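Local coordinates for meso-diaminopimelate dehydrogenase (Clostridium tetani, PDB 3WGQ) that catalyses the reversible NADP-dependent oxidative deamination of meso-diaminopimelate, at the interface of chains A and B. Coordinates in Å, arbitrary orientation; residue numbers count along the deposited sequence, not the author numbering. Chains: chain A/B, Meso-diaminopimelate dehydrogenase.

Contact 1: the interface of chains A and B. Residues chain A 310-311, 314, 321, 325-326; chain B 133, 306.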
loop_
_atom_site.group_PDB
_atom_site.type_symbol
_atom_site.label_atom_id
_atom_site.label_comp_id
_atom_site.label_asym_id
_atom_site.label_seq_id
_atom_site.Cartn_x
_atom_site.Cartn_y
_atom_site.Cartn_z
ATOM N N PHE A 310 -2.842 0.615 9.764
ATOM C CA PHE A 310 -2.984 -0.759 9.291
ATOM C C PHE A 310 -3.079 -1.797 10.394
ATOM O O PHE A 310 -3.686 -2.844 10.203
ATOM C CB PHE A 310 -1.844 -1.123 8.336
ATOM C CG PHE A 310 -2.042 -0.621 6.925
ATOM C CD1 PHE A 310 -3.064 0.279 6.621
ATOM C CD2 PHE A 310 -1.175 -1.013 5.912
ATOM C CE1 PHE A 310 -3.217 0.781 5.334
ATOM C CE2 PHE A 310 -1.318 -0.517 4.619
ATOM C CZ PHE A 310 -2.343 0.383 4.328
ATOM N N SER A 311 -2.488 -1.515 11.551
ATOM C CA SER A 311 -2.548 -2.467 12.664
ATOM C C SER A 311 -3.988 -2.732 13.106
ATOM O O SER A 311 -4.295 -3.793 13.646
ATOM C CB SER A 311 -1.753 -1.938 13.865
ATOM O OG SER A 311 -2.282 -0.701 14.318
ATOM N N SER A 314 -5.800 -5.982 11.784
ATOM C CA SER A 314 -5.445 -7.331 12.204
ATOM C C SER A 314 -5.891 -7.724 13.607
ATOM O O SER A 314 -5.907 -6.895 14.515
ATOM C CB SER A 314 -3.929 -7.522 12.099
ATOM O OG SER A 314 -3.545 -8.777 12.645
ATOM N N LEU A 321 2.616 -8.534 15.610
ATOM C CA LEU A 321 2.852 -7.905 14.318
ATOM C C LEU A 321 4.304 -7.441 14.173
ATOM O O LEU A 321 4.930 -7.669 13.138
ATOM C CB LEU A 321 1.897 -6.716 14.122
ATOM C CG LEU A 321 0.384 -6.992 14.120
ATOM C CD1 LEU A 321 -0.362 -5.695 13.848
ATOM C CD2 LEU A 321 0.020 -8.030 13.073
ATOM N N LEU A 325 5.790 -9.375 11.175
ATOM C CA LEU A 325 5.781 -8.645 9.909
ATOM C C LEU A 325 6.649 -7.410 9.741
ATOM O O LEU A 325 6.858 -6.956 8.612
ATOM C CB LEU A 325 4.347 -8.229 9.588
ATOM C CG LEU A 325 3.278 -9.309 9.512
ATOM C CD1 LEU A 325 1.938 -8.658 9.249
ATOM C CD2 LEU A 325 3.622 -10.303 8.408
ATOM N N LEU A 326 7.136 -6.842 10.836
ATOM C CA LEU A 326 7.921 -5.628 10.721
ATOM C C LEU A 326 9.301 -5.841 10.107
ATOM O O LEU A 326 10.130 -6.532 10.730
ATOM C CB LEU A 326 8.025 -4.941 12.087
ATOM C CG LEU A 326 8.474 -3.476 12.081
ATOM C CD1 LEU A 326 7.752 -2.697 10.988
ATOM C CD2 LEU A 326 8.200 -2.871 13.453
ATOM O OXT LEU A 326 9.529 -5.308 8.993
ATOM N N LEU B 133 1.341 -6.687 6.155
ATOM C CA LEU B 133 0.216 -6.585 7.078
ATOM C C LEU B 133 -1.108 -6.426 6.333
ATOM O O LEU B 133 -2.071 -7.130 6.612
ATOM C CB LEU B 133 0.414 -5.403 8.035
ATOM C CG LEU B 133 -0.719 -5.165 9.047
ATOM C CD1 LEU B 133 -1.027 -6.445 9.803
ATOM C CD2 LEU B 133 -0.324 -4.054 10.020
ATOM N N LEU B 306 3.294 0.705 11.346
ATOM C CA LEU B 306 2.019 0.008 11.481
ATOM C C LEU B 306 1.010 0.766 12.343
ATOM O O LEU B 306 -0.182 0.495 12.273
ATOM C CB LEU B 306 2.228 -1.385 12.088
ATOM C CG LEU B 306 3.333 -2.291 11.522
ATOM C CD1 LEU B 306 3.333 -3.614 12.279
ATOM C CD2 LEU B 306 3.113 -2.526 10.044
#

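Contact 2: the interface of chains A and B. Residues chain A 272-275, 278; chain B 262-265.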
loop_
_atom_site.group_PDB
_atom_site.type_symbol
_atom_site.label_atom_id
_atom_site.label_comp_id
_atom_site.label_asym_id
_atom_site.label_seq_id
_atom_site.Cartn_x
_atom_site.Cartn_y
_atom_site.Cartn_z
ATOM N N ASN A 272 -5.220 -8.270 -8.811
ATOM C CA ASN A 272 -5.669 -9.172 -9.873
ATOM C C ASN A 272 -6.712 -10.022 -9.157
ATOM O O ASN A 272 -6.375 -10.968 -8.441
ATOM C CB ASN A 272 -4.530 -10.055 -10.381
ATOM C CG ASN A 272 -4.893 -10.778 -11.673
ATOM O OD1 ASN A 272 -6.026 -11.230 -11.848
ATOM N ND2 ASN A 272 -3.926 -10.901 -12.576
ATOM N N LEU A 273 -7.977 -9.679 -9.353
ATOM C CA LEU A 273 -9.067 -10.355 -8.661
ATOM C C LEU A 273 -9.957 -11.257 -9.507
ATOM O O LEU A 273 -10.611 -10.783 -10.435
ATOM C CB LEU A 273 -9.942 -9.294 -7.991
ATOM C CG LEU A 273 -9.207 -8.106 -7.359
ATOM C CD1 LEU A 273 -10.217 -7.049 -6.951
ATOM C CD2 LEU A 273 -8.385 -8.581 -6.164
ATOM N N GLU A 274 -10.000 -12.548 -9.183
ATOM C CA GLU A 274 -10.870 -13.459 -9.924
ATOM C C GLU A 274 -12.313 -13.111 -9.581
ATOM O O GLU A 274 -13.217 -13.275 -10.401
ATOM C CB GLU A 274 -10.610 -14.919 -9.555
ATOM C CG GLU A 274 -9.240 -15.427 -9.916
ATOM C CD GLU A 274 -9.235 -16.919 -10.177
ATOM O OE1 GLU A 274 -9.893 -17.658 -9.407
ATOM O OE2 GLU A 274 -8.566 -17.346 -11.147
ATOM N N SER A 275 -12.527 -12.641 -8.354
ATOM C CA SER A 275 -13.860 -12.242 -7.916
ATOM C C SER A 275 -13.756 -10.894 -7.217
ATOM O O SER A 275 -13.482 -10.809 -6.009
ATOM C CB SER A 275 -14.463 -13.282 -6.967
ATOM O OG SER A 275 -15.755 -12.877 -6.534
ATOM N N GLU A 278 -16.134 -10.319 -4.157
ATOM C CA GLU A 278 -15.693 -11.002 -2.943
ATOM C C GLU A 278 -14.460 -10.353 -2.339
ATOM O O GLU A 278 -14.247 -10.448 -1.134
ATOM C CB GLU A 278 -15.423 -12.483 -3.212
ATOM C CG GLU A 278 -16.665 -13.229 -3.678
ATOM C CD GLU A 278 -16.430 -14.712 -3.836
ATOM O OE1 GLU A 278 -15.334 -15.100 -4.283
ATOM O OE2 GLU A 278 -17.348 -15.494 -3.528
ATOM N N GLY B 262 -12.672 -20.555 -3.289
ATOM C CA GLY B 262 -11.545 -20.864 -4.157
ATOM C C GLY B 262 -11.201 -19.829 -5.217
ATOM O O GLY B 262 -10.377 -20.083 -6.095
ATOM N N ALA B 263 -11.833 -18.664 -5.161
ATOM C CA ALA B 263 -11.534 -17.620 -6.135
ATOM C C ALA B 263 -10.144 -17.070 -5.809
ATOM O O ALA B 263 -9.835 -16.802 -4.649
ATOM C CB ALA B 263 -12.579 -16.511 -6.049
ATOM N N LYS B 264 -9.315 -16.904 -6.834
ATOM C CA LYS B 264 -7.949 -16.405 -6.659
ATOM C C LYS B 264 -7.902 -14.884 -6.571
ATOM O O LYS B 264 -8.340 -14.190 -7.486
ATOM C CB LYS B 264 -7.065 -16.855 -7.828
ATOM C CG LYS B 264 -6.996 -18.364 -8.033
ATOM C CD LYS B 264 -6.336 -18.688 -9.366
ATOM C CE LYS B 264 -6.136 -20.184 -9.543
ATOM N NZ LYS B 264 -5.219 -20.737 -8.509
ATOM N N GLN B 265 -7.366 -14.371 -5.469
ATOM C CA GLN B 265 -7.257 -12.930 -5.276
ATOM C C GLN B 265 -5.786 -12.646 -5.008
ATOM O O GLN B 265 -5.189 -13.225 -4.100
ATOM C CB GLN B 265 -8.123 -12.491 -4.091
ATOM C CG GLN B 265 -9.519 -13.116 -4.087
ATOM C CD GLN B 265 -10.496 -12.460 -5.053
ATOM O OE1 GLN B 265 -10.181 -12.213 -6.218
ATOM N NE2 GLN B 265 -11.698 -12.190 -4.568
HETATM O O HOH W 1 -6.441 -13.748 -9.321
#

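Contact 3: the interface of chains A and B. Residues chain A 130, 133-134, 310; chain B 310-311, 313.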
loop_
_atom_site.group_PDB
_atom_site.type_symbol
_atom_site.label_atom_id
_atom_site.label_comp_id
_atom_site.label_asym_id
_atom_site.label_seq_id
_atom_site.Cartn_x
_atom_site.Cartn_y
_atom_site.Cartn_z
ATOM N N LEU A 130 -5.435 4.660 -0.693
ATOM C CA LEU A 130 -4.315 4.619 0.232
ATOM C C LEU A 130 -2.985 4.667 -0.519
ATOM O O LEU A 130 -2.076 5.375 -0.118
ATOM C CB LEU A 130 -4.380 3.352 1.092
ATOM C CG LEU A 130 -5.386 3.405 2.246
ATOM C CD1 LEU A 130 -5.651 2.000 2.785
ATOM C CD2 LEU A 130 -4.849 4.317 3.336
ATOM N N LEU A 133 -2.158 8.121 -2.026
ATOM C CA LEU A 133 -1.676 8.982 -0.949
ATOM C C LEU A 133 -0.239 8.617 -0.592
ATOM O O LEU A 133 0.624 9.480 -0.496
ATOM C CB LEU A 133 -2.564 8.840 0.287
ATOM C CG LEU A 133 -2.079 9.568 1.550
ATOM C CD1 LEU A 133 -1.810 11.035 1.206
ATOM C CD2 LEU A 133 -3.113 9.456 2.662
ATOM N N LEU A 134 0.018 7.327 -0.411
ATOM C CA LEU A 134 1.361 6.873 -0.070
ATOM C C LEU A 134 2.354 7.304 -1.142
ATOM O O LEU A 134 3.384 7.901 -0.838
ATOM C CB LEU A 134 1.382 5.348 0.088
ATOM C CG LEU A 134 2.709 4.725 0.544
ATOM C CD1 LEU A 134 3.050 5.194 1.947
ATOM C CD2 LEU A 134 2.589 3.215 0.516
ATOM N N PHE A 310 -2.842 0.615 9.764
ATOM C CA PHE A 310 -2.984 -0.759 9.291
ATOM C C PHE A 310 -3.079 -1.797 10.394
ATOM O O PHE A 310 -3.686 -2.844 10.203
ATOM C CB PHE A 310 -1.844 -1.123 8.336
ATOM C CG PHE A 310 -2.042 -0.621 6.925
ATOM C CD1 PHE A 310 -3.064 0.279 6.621
ATOM C CD2 PHE A 310 -1.175 -1.013 5.912
ATOM C CE1 PHE A 310 -3.217 0.781 5.334
ATOM C CE2 PHE A 310 -1.318 -0.517 4.619
ATOM C CZ PHE A 310 -2.343 0.383 4.328
ATOM N N PHE B 310 -1.950 6.810 7.057
ATOM C CA PHE B 310 -1.283 7.430 5.921
ATOM C C PHE B 310 -1.557 8.929 5.821
ATOM O O PHE B 310 -0.749 9.673 5.269
ATOM C CB PHE B 310 -1.697 6.729 4.622
ATOM C CG PHE B 310 -1.020 5.398 4.401
ATOM C CD1 PHE B 310 -0.357 4.745 5.443
ATOM C CD2 PHE B 310 -1.062 4.788 3.150
ATOM C CE1 PHE B 310 0.249 3.511 5.236
ATOM C CE2 PHE B 310 -0.458 3.551 2.934
ATOM C CZ PHE B 310 0.198 2.910 3.974
ATOM N N SER B 311 -2.687 9.375 6.357
ATOM C CA SER B 311 -3.028 10.799 6.315
ATOM C C SER B 311 -1.942 11.662 6.962
ATOM O O SER B 311 -1.711 12.793 6.539
ATOM C CB SER B 311 -4.355 11.059 7.031
ATOM O OG SER B 311 -4.250 10.743 8.409
ATOM N N LEU B 313 1.158 11.384 6.731
ATOM C CA LEU B 313 2.308 11.506 5.840
ATOM C C LEU B 313 2.174 12.649 4.844
ATOM O O LEU B 313 3.132 12.989 4.153
ATOM C CB LEU B 313 2.503 10.204 5.059
ATOM C CG LEU B 313 2.744 8.903 5.833
ATOM C CD1 LEU B 313 2.716 7.736 4.841
ATOM C CD2 LEU B 313 4.090 8.956 6.565
#

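Contact 1: the interface of chains A and B
B:Leu133, on helix 123-138 of chain B, inserts its isobutyl group between the 3-10 helix 310-313 and the C-terminal segment of chain A. Its two methyls divide the work. CD2 turns to the 3-10 helix and lies 3.7 Å from CB of A:Phe310, with CA of A:Ser311 also beside it. CD1 turns the other way and packs against CD2 of A:Leu321 at 3.8 Å and against CB of A:Ser314. The side chains of A:Leu321 and B:Leu133 cross at about a right angle. CD1 of A:Leu325 presses close to the base of the same leucine, 3.5 Å from CA of B:Leu133, which is tight packing. With CG of B:Leu133 opposite its own backbone N (chi1 179°), the fork reaches away from its helix into chain A.

B:Leu306 adds a polar link. Its carbonyl O accepts the backbone N-H of A:Ser311 at 3.1 Å, in the carbonyl plane. A:Ser311 OG makes a weak second bond to that oxygen. CD1 of B:Leu306 rests 3.9 Å from CB of A:Leu321. A:Leu321 sits on helix 318-324, which presents its side chain to both leucines of chain B. The patch seats the C-terminal end of one chain on the other across the two-fold interface, probably that of the working dimer.

Contact 2: the interface of chains A and B
A:Leu273 and B:Gln265 form an antiparallel beta bridge, where the end of strand 263-273 of chain A meets the start of the same strand of chain B. This pairing lies in the C-terminal domain of the diaminopimelate dehydrogenase family. Next to the bridge, A:Glu274 N donates to B:Lys264 O at 2.9 Å, nearly along the C=O axis. Water 1 bridges that same oxygen and A:Asn272 O.

The carboxylate of A:Glu274 returns the bond. Its OE1 accepts B:Lys264 N at 2.7 Å, and the donor comes from above the carboxylate plane, 44° out of it. Thus A:Glu274 grips both the N-H and the carbonyl of one residue. Its side chain and that of B:Lys264 lie alongside each other and point the same way. Their charged ends do not touch: OE2 of A:Glu274 is 5.4 Å from NZ of B:Lys264. A long-range attraction between these opposite charges is possible.

The amide of B:Gln265 clasps the backbone of A:Ser275. Its NE2 donates to A:Ser275 O at 2.7 Å, with the acceptor in the amide plane. Its OE1 accepts A:Ser275 N at 3.2 Å in a bond nearly straight at the hydrogen, though the donor is tilted out of the carbonyl plane. The bend at chi2 (-78°) folds the amide back to this position, and the paired bonds fix its rotation. B:Ala263 CB packs 3.8 Å from A:Ser275 CB and also borders OE1 of A:Glu278.

Contact 3: the interface of chains A and B
B:Phe310 and A:Phe310 meet through their rings near the middle of the two-fold interface. The CZ atoms of the two rings are 3.6 Å apart. The side-chain directions cross at about a right angle, while the ring planes are only moderately tilted. Each ring places its CE1 over the rim of the other, 4.2 Å above the plane, so the two rings are inclined to each other and meet at their rims.

Aliphatic packing surrounds B:Phe310 with helix 123-138 of chain A. A:Leu134 borders the ring face opposite A:Phe310 at its rim. Its CD1 sits over that rim, and its CB lies 3.8 Å from CE2 of B:Phe310. A:Leu130 approaches with its CD2 methyl, 3.8 Å from CD2 of B:Phe310, and its side chain runs across the phenyl group at about a right angle. A:Leu133 packs its CD2 on B:Phe310 and B:Ser311, the symmetry counterpart of the B:Leu133 packing in contact 1. B:Phe310 CG lies opposite its carbonyl carbon (chi1 -77°), which directs the ring between A:Phe310 and A:Leu134. The ring is thus bordered on both faces. Farther out, CD1 of A:Leu134 meets CD1 of B:Leu313 at 3.9 Å, and these two leucines lie side by side.

A further contact joins the ring edge to the helix backbone. The carbonyl O of A:Leu130 lies in the ring plane of B:Phe310, 3.5 Å from CD2.

Contact 1 and contact 3 lie about 14 Å apart, measured between the centres of their C-alpha atoms, and share A:Phe310. Both pair helix 123-138 of one chain with the 3-10 helix 310-313 of the other, with the chain roles exchanged. They probably belong to one largely apolar region near the two-fold axis. Contact 2 is about 23 Å from contact 1 and about 25 Å from contact 3. It uses strand 263-273 from both chains and is mainly polar. Symmetry repeats every contact with the chains swapped. The two-fold interface combines helical packing with strand pairing, which should fix how the subunits are oriented.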